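Local coordinates for protein type-iv like pilin ttha1219 (Thermus thermophilus, PDB 5G23) that is a type IV pilin-like protein resembling type II secretion pseudopilins, probably contributing to the pilus-linked DNA uptake of natural competence, at residues G43-A46 / D47-S50; S50-A53 / T54-R58. All coordinates share one frame; numbering follows the deposited sequence.

Contact 1. Residues G43-A46 / D47-S50; sequences GRLA and DELS
Gly43 meets Asp47 in two ways at the start of helix 44-61. Its carbonyl O accepts the first bond of the helix, from Asp47 N at 3.0 Å, and its own N-H goes to a water that in turn donates to Asp47 OD2 at 2.8 Å. Gly43 sits at the N-cap with backbone angles at which a CB would press on the preceding carbonyl O, so glycine suits the place. Asp47 CG lies beside its backbone N (chi1 -72°), which swings the carboxylate back toward the opening turn; OD1 forms a salt bridge with Arg42, and a negative group near the N-terminal end probably also interacts favourably with the helix dipole.

Arg44 O takes Glu48 N at 3.0 Å, whereas its fully extended side chain leaves this turn for the second subunit, where it forms salt bridges with Glu139 and Glu48 of that chain.

Leu45 is on the buried side of this amphipathic helix, which in the pilin fold packs its apolar side on a beta sheet: Leu45 and Leu49 both rest on Ala223 of strand 221-230. Leu45 O receives Leu49 N at 2.9 Å in the straightest bond of the four, 163° at the hydrogen. Its CD1 passes 4.1 Å from Glu48 OE1, the two side chains crossing at a slant.

Ala46, a good helix former with a side chain of one methyl, accepts Ser50 N at its O at 2.9 Å. A water donates to that same Ala46 O at 2.7 Å and also hydrogen-bonds Ser50 OG at 3.0 Å, bridging carbonyl and hydroxyl.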
loop_
_atom_site.group_PDB
_atom_site.type_symbol
_atom_site.label_atom_id
_atom_site.label_comp_id
_atom_site.label_asym_id
_atom_site.label_seq_id
_atom_site.Cartn_x
_atom_site.Cartn_y
_atom_site.Cartn_z
ATOM N N GLY B 43 5.557 -12.687 -11.698
ATOM C CA GLY B 43 4.836 -13.782 -11.053
ATOM C C GLY B 43 3.803 -13.113 -10.167
ATOM O O GLY B 43 4.045 -12.024 -9.597
ATOM N N ARG B 44 2.676 -13.790 -10.020
ATOM C CA ARG B 44 1.605 -13.323 -9.195
ATOM C C ARG B 44 1.996 -13.094 -7.716
ATOM O O ARG B 44 1.698 -12.051 -7.122
ATOM C CB ARG B 44 0.428 -14.302 -9.321
ATOM C CG ARG B 44 -0.769 -13.915 -8.527
ATOM C CD ARG B 44 -1.901 -14.923 -8.671
ATOM N NE ARG B 44 -3.012 -14.592 -7.815
ATOM C CZ ARG B 44 -4.016 -15.399 -7.548
ATOM N NH1 ARG B 44 -4.065 -16.571 -8.131
ATOM N NH2 ARG B 44 -5.007 -15.020 -6.766
ATOM N N LEU B 45 2.705 -14.052 -7.148
ATOM C CA LEU B 45 3.142 -13.945 -5.754
ATOM C C LEU B 45 4.186 -12.838 -5.565
ATOM O O LEU B 45 4.072 -12.035 -4.622
ATOM C CB LEU B 45 3.657 -15.307 -5.267
ATOM C CG LEU B 45 4.048 -15.328 -3.817
ATOM C CD1 LEU B 45 2.889 -14.947 -2.928
ATOM C CD2 LEU B 45 4.525 -16.744 -3.441
ATOM N N ALA B 46 5.169 -12.759 -6.477
ATOM C CA ALA B 46 6.115 -11.662 -6.452
ATOM C C ALA B 46 5.406 -10.288 -6.492
ATOM O O ALA B 46 5.780 -9.382 -5.744
ATOM C CB ALA B 46 7.104 -11.722 -7.618
ATOM N N ASP B 47 4.373 -10.167 -7.313
ATOM C CA ASP B 47 3.620 -8.884 -7.426
ATOM C C ASP B 47 2.905 -8.592 -6.139
ATOM O O ASP B 47 2.849 -7.421 -5.664
ATOM C CB ASP B 47 2.632 -8.896 -8.598
ATOM C CG ASP B 47 3.307 -8.830 -9.934
ATOM O OD1 ASP B 47 4.535 -8.515 -10.040
ATOM O OD2 ASP B 47 2.583 -9.099 -10.917
ATOM N N GLU B 48 2.448 -9.635 -5.472
ATOM C CA GLU B 48 1.773 -9.403 -4.190
ATOM C C GLU B 48 2.750 -8.992 -3.087
ATOM O O GLU B 48 2.402 -8.243 -2.183
ATOM C CB GLU B 48 1.081 -10.632 -3.677
ATOM C CG GLU B 48 0.040 -10.315 -2.647
ATOM C CD GLU B 48 -0.789 -11.548 -2.254
ATOM O OE1 GLU B 48 -0.529 -12.712 -2.738
ATOM O OE2 GLU B 48 -1.759 -11.321 -1.487
ATOM N N LEU B 49 3.915 -9.595 -3.083
ATOM C CA LEU B 49 4.967 -9.210 -2.147
ATOM C C LEU B 49 5.402 -7.750 -2.434
ATOM O O LEU B 49 5.694 -7.002 -1.451
ATOM C CB LEU B 49 6.175 -10.115 -2.219
ATOM C CG LEU B 49 5.962 -11.552 -1.759
ATOM C CD1 LEU B 49 7.207 -12.369 -1.920
ATOM C CD2 LEU B 49 5.506 -11.640 -0.291
ATOM N N SER B 50 5.473 -7.356 -3.688
ATOM C CA SER B 50 5.827 -5.939 -4.020
ATOM C C SER B 50 4.758 -4.943 -3.502
ATOM O O SER B 50 5.127 -3.950 -2.949
ATOM C CB SER B 50 6.042 -5.731 -5.515
ATOM O OG SER B 50 7.204 -6.532 -5.841
HETATM O O HOH W 1 3.271 -11.203 -12.667
HETATM O O HOH W 2 8.473 -9.138 -5.281
#

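Contact 2. Residues S50-A53 / T54-R58; sequences SLTA and TVLAR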
loop_
_atom_site.group_PDB
_atom_site.type_symbol
_atom_site.label_atom_id
_atom_site.label_comp_id
_atom_site.label_asym_id
_atom_site.label_seq_id
_atom_site.Cartn_x
_atom_site.Cartn_y
_atom_site.Cartn_z
ATOM N N SER B 50 5.473 -7.356 -3.688
ATOM C CA SER B 50 5.827 -5.939 -4.020
ATOM C C SER B 50 4.758 -4.943 -3.502
ATOM O O SER B 50 5.127 -3.950 -2.949
ATOM C CB SER B 50 6.042 -5.731 -5.515
ATOM O OG SER B 50 7.204 -6.532 -5.841
ATOM N N LEU B 51 3.477 -5.291 -3.612
ATOM C CA LEU B 51 2.420 -4.478 -3.062
ATOM C C LEU B 51 2.619 -4.359 -1.544
ATOM O O LEU B 51 2.447 -3.276 -0.972
ATOM C CB LEU B 51 1.056 -5.072 -3.400
ATOM C CG LEU B 51 0.572 -4.897 -4.837
ATOM C CD1 LEU B 51 -0.662 -5.749 -5.055
ATOM C CD2 LEU B 51 0.223 -3.461 -5.106
ATOM N N THR B 52 2.909 -5.488 -0.900
ATOM C CA THR B 52 3.026 -5.553 0.550
ATOM C C THR B 52 4.175 -4.688 0.986
ATOM O O THR B 52 4.077 -3.882 1.926
ATOM C CB THR B 52 3.240 -7.043 1.019
ATOM O OG1 THR B 52 2.120 -7.812 0.634
ATOM C CG2 THR B 52 3.363 -7.147 2.498
ATOM N N ALA B 53 5.281 -4.768 0.257
ATOM C CA ALA B 53 6.405 -3.923 0.609
ATOM C C ALA B 53 6.133 -2.425 0.444
ATOM O O ALA B 53 6.592 -1.631 1.276
ATOM C CB ALA B 53 7.609 -4.292 -0.242
ATOM N N THR B 54 5.384 -2.055 -0.582
ATOM C CA THR B 54 5.022 -0.630 -0.796
ATOM C C THR B 54 4.162 -0.158 0.360
ATOM O O THR B 54 4.409 0.921 0.871
ATOM C CB THR B 54 4.266 -0.461 -2.104
ATOM O OG1 THR B 54 5.119 -0.917 -3.172
ATOM C CG2 THR B 54 3.791 0.965 -2.350
ATOM N N VAL B 55 3.233 -1.021 0.858
ATOM C CA VAL B 55 2.378 -0.591 1.974
ATOM C C VAL B 55 3.223 -0.363 3.207
ATOM O O VAL B 55 3.083 0.618 3.887
ATOM C CB VAL B 55 1.253 -1.613 2.227
ATOM C CG1 VAL B 55 0.466 -1.330 3.509
ATOM C CG2 VAL B 55 0.260 -1.631 1.030
ATOM N N LEU B 56 4.067 -1.335 3.564
ATOM C CA LEU B 56 4.839 -1.251 4.789
ATOM C C LEU B 56 5.880 -0.168 4.741
ATOM O O LEU B 56 6.112 0.521 5.766
ATOM C CB LEU B 56 5.469 -2.618 5.110
ATOM C CG LEU B 56 4.681 -3.593 5.980
ATOM C CD1 LEU B 56 3.379 -4.010 5.275
ATOM C CD2 LEU B 56 5.540 -4.846 6.288
ATOM N N ALA B 57 6.524 0.027 3.587
ATOM C CA ALA B 57 7.544 1.037 3.489
ATOM C C ALA B 57 7.017 2.406 3.663
ATOM O O ALA B 57 7.605 3.239 4.376
ATOM C CB ALA B 57 8.264 0.970 2.182
ATOM N N ARG B 58 5.848 2.656 3.078
ATOM C CA ARG B 58 5.274 3.996 3.180
ATOM C C ARG B 58 4.912 4.314 4.610
ATOM O O ARG B 58 5.066 5.440 5.069
ATOM C CB ARG B 58 4.065 4.134 2.273
ATOM C CG ARG B 58 3.557 5.554 2.134
ATOM C CD ARG B 58 2.271 5.740 1.281
ATOM N NE ARG B 58 2.006 7.192 1.081
ATOM C CZ ARG B 58 1.890 7.831 -0.081
ATOM N NH1 ARG B 58 1.929 7.161 -1.258
ATOM N NH2 ARG B 58 1.682 9.145 -0.082
#
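Thr52 and Leu56 carry the side-chain contact within this middle portion of helix 44-61, the amphipathic helix that a pilin lays against its beta sheet. Four backbone bonds, each from residue i+4 to residue i, make the frame. Leu56 N reaches Thr52 O at 3.0 Å and is the straightest, with 170° at the hydrogen; Ala57 N to Ala53 O, at 2.8 Å, is the shortest, and Val55 N to Leu51 O and Thr54 N to Ser50 O are the other two.

Apolar contact follows the same spacing. The side chains of Thr52 and Leu56 run alongside each other, pointing the same way, and methyl meets methyl at 4.2 Å between Thr52 CG2 and Leu56 CD1. Thr52 can offer that methyl because CG2 lies anti to its backbone N, while OG1, beside the N (chi1 -61°), turns back to hydrogen-bond the carbonyl O of Glu48. A threonine thus fits a buried place by settling its hydroxyl on its own helix. Ala53 and Ala57 are short enough to let the helix approach strand 221-230, Ala53 against Trp227 and Ala57 against Val229, with Leu56 also on Trp227. Of a different kind is the approach of Val55 CG2 to within 3.4 Å of Leu51 O, a methyl beside a main-chain carbonyl.

The second subunit is met by Thr52 as well as by Leu51, Val55 and Arg58: Leu51 and Thr52 pack on Thr52 and Leu51 of that chain, Val55 on its counterpart, and Arg58 NH1 makes a salt bridge with Glu59 there.

Polar side-chain bonding across the two halves centres on Thr54; threonine suits this exposed place because OG1, beside the backbone N, can come back to a carbonyl of the preceding turn. Thr54 OG1 lies 3.0 Å from Ser50 O.

Overall arrangement
Contacts 1 and 2 are successive parts of helix 44-61, joined at Ser50, with centres 11 Å apart. Both are partly buried, but contact 1 lies farther out, about 16 Å from the chain centre to its own centre against about 9 Å for contact 2. The outer one is richer in charge and water, as suits a helix start; the inner one relies on small and aliphatic residues, with threonine hydroxyls near main-chain carbonyls. Strand 221-230 backs both, and contact 1 also touches strand 173-184. Each reaches the second subunit as well: from contact 1 chiefly Arg44, paired with glutamates of that chain, from contact 2 aliphatic packing and then Arg58, paired with Glu59 there.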